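PDB 2JHP: core protein VP4 from Bluetongue virus, which caps viral messenger RNA as a multifunctional enzyme of the viral core, where it is also one of the five inner-capsid proteins. Local coordinates for residues Y9-L14 with S71-V76; A164-R169 with R367-L372. All blocks are in the same frame, centred on the assembly; numbering follows the deposited sequence.

Contact 1. Residues Y9-L14 with S71-V76; sequences YVTNEL and STHKNV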
# COMPACT_ATOMS: atom_id res chain seq x y z
N TYR A 9 15.65 4.82 -20.22
CA TYR A 9 16.04 4.23 -21.48
C TYR A 9 14.93 4.32 -22.51
O TYR A 9 13.79 3.91 -22.27
CB TYR A 9 16.48 2.78 -21.28
CG TYR A 9 16.71 2.03 -22.58
CD1 TYR A 9 17.98 1.97 -23.15
CD2 TYR A 9 15.65 1.40 -23.24
CE1 TYR A 9 18.19 1.28 -24.35
CE2 TYR A 9 15.85 0.71 -24.43
CZ TYR A 9 17.12 0.65 -24.98
OH TYR A 9 17.30 -0.02 -26.16
N VAL A 10 15.29 4.86 -23.67
CA VAL A 10 14.35 4.97 -24.79
C VAL A 10 14.84 4.17 -25.99
O VAL A 10 16.05 4.02 -26.20
CB VAL A 10 14.12 6.45 -25.19
CG1 VAL A 10 13.64 7.25 -23.98
CG2 VAL A 10 15.38 7.08 -25.78
N THR A 11 13.89 3.64 -26.76
CA THR A 11 14.21 2.89 -27.98
C THR A 11 14.55 3.84 -29.13
O THR A 11 14.38 5.06 -29.01
CB THR A 11 13.07 1.92 -28.38
OG1 THR A 11 11.86 2.65 -28.60
CG2 THR A 11 12.84 0.89 -27.29
N ASN A 12 15.03 3.27 -30.23
CA ASN A 12 15.68 4.04 -31.29
C ASN A 12 14.85 5.12 -31.96
O ASN A 12 15.36 6.21 -32.23
CB ASN A 12 16.29 3.10 -32.33
CG ASN A 12 17.49 2.33 -31.79
OD1 ASN A 12 17.48 1.10 -31.74
ND2 ASN A 12 18.53 3.06 -31.38
N GLU A 13 13.57 4.83 -32.21
CA GLU A 13 12.68 5.76 -32.93
C GLU A 13 12.45 7.05 -32.13
O GLU A 13 11.90 8.01 -32.65
CB GLU A 13 11.35 5.08 -33.29
CG GLU A 13 10.28 5.06 -32.18
CD GLU A 13 10.54 4.06 -31.04
OE1 GLU A 13 11.61 3.40 -30.99
OE2 GLU A 13 9.65 3.94 -30.16
N LEU A 14 12.93 7.05 -30.89
CA LEU A 14 12.62 8.07 -29.91
C LEU A 14 13.90 8.82 -29.53
O LEU A 14 13.85 9.97 -29.08
CB LEU A 14 12.04 7.38 -28.67
CG LEU A 14 10.75 7.82 -27.97
CD1 LEU A 14 9.62 8.06 -28.94
CD2 LEU A 14 10.34 6.76 -26.96
N SER A 71 9.09 3.54 -24.80
CA SER A 71 8.99 3.35 -26.26
C SER A 71 7.58 3.63 -26.79
O SER A 71 6.63 3.73 -26.01
CB SER A 71 9.39 1.92 -26.66
OG SER A 71 9.29 1.73 -28.06
N THR A 72 7.47 3.74 -28.11
CA THR A 72 6.17 3.73 -28.77
C THR A 72 5.68 2.29 -28.89
O THR A 72 4.48 2.02 -28.79
CB THR A 72 6.19 4.41 -30.17
OG1 THR A 72 7.11 3.73 -31.03
CG2 THR A 72 6.57 5.89 -30.07
N HIS A 73 6.63 1.37 -29.08
CA HIS A 73 6.35 -0.06 -29.26
C HIS A 73 5.89 -0.73 -27.95
O HIS A 73 6.08 -0.19 -26.86
CB HIS A 73 7.58 -0.78 -29.85
CG HIS A 73 8.13 -0.12 -31.08
ND1 HIS A 73 9.46 0.23 -31.21
CD2 HIS A 73 7.54 0.25 -32.24
CE1 HIS A 73 9.66 0.78 -32.39
NE2 HIS A 73 8.51 0.81 -33.04
N LYS A 74 5.27 -1.91 -28.06
CA LYS A 74 4.71 -2.59 -26.89
C LYS A 74 5.78 -3.12 -25.92
O LYS A 74 5.58 -3.11 -24.71
CB LYS A 74 3.77 -3.73 -27.30
CG LYS A 74 2.70 -4.04 -26.24
CD LYS A 74 2.19 -5.49 -26.30
CE LYS A 74 3.07 -6.46 -25.50
NZ LYS A 74 3.00 -6.25 -24.02
N ASN A 75 6.90 -3.58 -26.46
CA ASN A 75 7.96 -4.15 -25.62
C ASN A 75 9.36 -4.07 -26.21
O ASN A 75 9.54 -3.64 -27.35
CB ASN A 75 7.63 -5.60 -25.23
CG ASN A 75 7.22 -6.44 -26.40
OD1 ASN A 75 7.86 -6.41 -27.46
ND2 ASN A 75 6.16 -7.21 -26.22
N VAL A 76 10.34 -4.48 -25.41
CA VAL A 76 11.74 -4.48 -25.83
C VAL A 76 12.35 -5.87 -25.56
O VAL A 76 12.00 -6.54 -24.58
CB VAL A 76 12.55 -3.29 -25.18
CG1 VAL A 76 12.83 -3.52 -23.69
CG2 VAL A 76 13.85 -3.01 -25.94

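Contact 2. Residues A164-R169 with R367-L372; sequences AEIGTR and RKMVEL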
# COMPACT_ATOMS: atom_id res chain seq x y z
N ALA A 164 -21.36 15.38 18.87
CA ALA A 164 -21.26 16.35 17.76
C ALA A 164 -19.88 17.05 17.63
O ALA A 164 -19.20 17.33 18.64
CB ALA A 164 -22.41 17.41 17.83
N GLU A 165 -19.50 17.35 16.39
CA GLU A 165 -18.21 17.99 16.10
C GLU A 165 -18.27 18.91 14.88
O GLU A 165 -17.77 20.04 14.92
CB GLU A 165 -17.12 16.93 15.91
CG GLU A 165 -15.70 17.49 15.88
CD GLU A 165 -14.68 16.49 15.38
OE1 GLU A 165 -13.47 16.76 15.51
OE2 GLU A 165 -15.09 15.42 14.86
N ILE A 166 -18.88 18.40 13.80
CA ILE A 166 -18.96 19.02 12.46
C ILE A 166 -18.73 20.55 12.35
O ILE A 166 -19.32 21.33 13.12
CB ILE A 166 -20.27 18.60 11.74
CG1 ILE A 166 -21.47 18.71 12.70
CG2 ILE A 166 -20.10 17.20 11.13
CD1 ILE A 166 -22.45 17.54 12.70
N GLY A 167 -17.90 20.99 11.40
CA GLY A 167 -17.31 20.13 10.36
C GLY A 167 -16.14 19.25 10.78
O GLY A 167 -16.32 18.30 11.53
N THR A 168 -14.94 19.53 10.27
CA THR A 168 -14.68 20.55 9.25
C THR A 168 -15.03 20.03 7.85
O THR A 168 -15.34 18.85 7.68
CB THR A 168 -13.20 20.99 9.30
OG1 THR A 168 -12.99 22.07 8.38
CG2 THR A 168 -12.27 19.82 8.96
N ARG A 169 -14.98 20.92 6.86
CA ARG A 169 -15.25 20.56 5.46
C ARG A 169 -14.00 20.07 4.73
O ARG A 169 -12.89 20.54 5.00
CB ARG A 169 -15.86 21.76 4.72
CG ARG A 169 -15.86 21.65 3.19
CD ARG A 169 -16.94 20.70 2.66
NE ARG A 169 -18.25 21.37 2.61
CZ ARG A 169 -18.67 22.12 1.59
NH1 ARG A 169 -17.91 22.32 0.52
NH2 ARG A 169 -19.88 22.68 1.65
N ARG A 367 -28.78 18.73 9.97
CA ARG A 367 -29.16 19.49 8.78
C ARG A 367 -27.91 20.07 8.12
O ARG A 367 -27.80 20.08 6.89
CB ARG A 367 -30.14 20.60 9.17
CG ARG A 367 -31.04 21.11 8.07
CD ARG A 367 -32.49 21.20 8.55
NE ARG A 367 -33.09 19.86 8.58
CZ ARG A 367 -34.26 19.55 9.16
NH1 ARG A 367 -34.98 20.48 9.78
NH2 ARG A 367 -34.69 18.30 9.10
N LYS A 368 -26.97 20.54 8.94
CA LYS A 368 -25.69 21.05 8.47
C LYS A 368 -24.89 19.99 7.73
O LYS A 368 -24.28 20.29 6.70
CB LYS A 368 -24.84 21.59 9.62
CG LYS A 368 -24.60 23.10 9.59
CD LYS A 368 -23.51 23.53 8.58
CE LYS A 368 -23.58 25.03 8.29
NZ LYS A 368 -22.55 25.47 7.31
N MET A 369 -24.88 18.77 8.25
CA MET A 369 -24.09 17.71 7.65
C MET A 369 -24.41 17.56 6.16
O MET A 369 -23.50 17.59 5.32
CB MET A 369 -24.28 16.38 8.39
CG MET A 369 -23.54 16.30 9.71
SD MET A 369 -23.22 14.61 10.23
CE MET A 369 -24.83 14.10 10.83
N VAL A 370 -25.70 17.42 5.85
CA VAL A 370 -26.19 17.37 4.47
C VAL A 370 -25.62 18.54 3.67
O VAL A 370 -25.00 18.35 2.63
CB VAL A 370 -27.73 17.40 4.43
CG1 VAL A 370 -28.25 17.57 2.98
CG2 VAL A 370 -28.32 16.15 5.09
N GLU A 371 -25.81 19.75 4.17
CA GLU A 371 -25.36 20.98 3.49
C GLU A 371 -23.85 21.05 3.29
O GLU A 371 -23.38 21.68 2.34
CB GLU A 371 -25.82 22.20 4.26
CG GLU A 371 -27.32 22.25 4.44
CD GLU A 371 -27.75 23.08 5.64
OE1 GLU A 371 -26.93 23.90 6.14
OE2 GLU A 371 -28.90 22.91 6.07
N LEU A 372 -23.10 20.41 4.18
CA LEU A 372 -21.65 20.42 4.11
C LEU A 372 -21.08 19.33 3.20
O LEU A 372 -20.08 19.56 2.53
CB LEU A 372 -21.02 20.30 5.50
CG LEU A 372 -21.02 21.50 6.46
CD1 LEU A 372 -20.45 21.09 7.82
CD2 LEU A 372 -20.24 22.66 5.89

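Contact 1. Residues Y9-L14 with S71-V76
Glu13 and Thr72 meet tip to tip where the chain leaves two neighbouring strands, 7-10 and 67-71, of the five-stranded parallel sheet. From CB the glutamate turns twice: CG sits between the backbone N and the carbonyl carbon (chi1 83°), and a second bend at chi2 brings CD over to the other segment. Glu13 CG passes 3.6 Å from Thr72 OG1, and Glu13 CD lies 3.7 Å from His73 CE1. At the tip the two carboxylate oxygens divide their work. OE1 accepts a hydrogen bond from Thr11 OG1, which meets it on its syn side. OE2 accepts twice from Thr72. Thr72 N lies 3.0 Å from Glu13 OE2, nearly in line with the C-O bond and with a straight N-H approach of 166°. Thr72 OG1, 2.7 Å from Glu13 OE2, comes from above the carboxylate plane. OE2 also stands over one face of the His73 ring, offset toward its rim; the Glu13 carboxylate and the His73 ring are turned 39° apart.

Ser71 OG lies within reach of both Thr11 OG1 (2.8 Å) and Glu13 OE2 (3.1 Å) and accepts a hydrogen bond from His73 N, an ST turn at the end of strand 67-71. Beside this polar group, Leu14 CD2 packs 3.7 Å from Ser71 CA, and Thr11 CG2 approaches Val76 CG2. Leu14 also touches Ile70 and Phe102, of strand 67-71 and helix 99-112. With its carboxylate gripped by hydroxyls and a peptide N-H, Glu13 would be expected to be stabilised in its ionised form, tying together two strand exits without a salt bridge.

Contact 2. Residues A164-R169 with R367-L372
The guanidinium of Arg169 has the carbonyl oxygen of Leu372 over one of its faces, while Glu371 O approaches obliquely, 3.7 Å from Arg169 NH2. The side chain also touches Arg378. The separation of Arg169 NE from Leu372 O, 2.6 Å, is doubtful at face value: the N-H points poorly at the oxygen, and neither NE nor NH2 makes a hydrogen bond to it. Two bends bring the group here, chi2 of 76° turning CD and chi3 of 81° turning NE, so that the arginine folds over the last turn of the helix. Leu372 CD2 lies 4.0 Å from Arg169 NE. The carbonyl groups at this helix end would attract the positive group, whereas Lys368 NZ, 6.9 Å from Arg169 NH2, would oppose it mildly.

Helix 363-373 belongs with a seven-stranded mixed sheet of order 3-2-1-4-5-7-6, the strand order of class I methyltransferases. Met369 and Val370 pack on Leu336 of its strand 335-341. The loop 164-169 instead follows strand 149-152 of a second sheet with the same order, and thus lies on the chain's path from one methyltransferase-like unit to the other.

One turn earlier in the helix, Ile166 and Met369 cross at about a right angle. Ile166 CD1 lies 3.4 Å from Met369 CG as modelled, a short distance to be read with care because Ile166 is poorly ordered; its CG2 lies beside the same atom, while the sulphur is more distant. Gly167, also poorly ordered, places Gly167 CA 4.2 Å from Leu372 CD1. Beyond these apolar touches, Thr168 O accepts a hydrogen bond from Tyr373 OH.

Overall arrangement
The two contacts lie far apart, with about 52 Å between centres and about 40 Å between nearest atoms, and share no secondary-structure element. Contact 1 is partly buried and joins the exits of adjacent parallel strands within one sheet; contact 2 is a surface contact that lays a loop, coming from one methyltransferase-like sheet, against a helix packed on another. Their chemistry follows suit. In contact 1 a carboxylate is fixed by directional hydrogen bonds, with apolar packing alongside. Contact 2 has apolar side chains and an arginine near helix-end carbonyls, without a hydrogen bond between its segments, and its loop is in part poorly ordered.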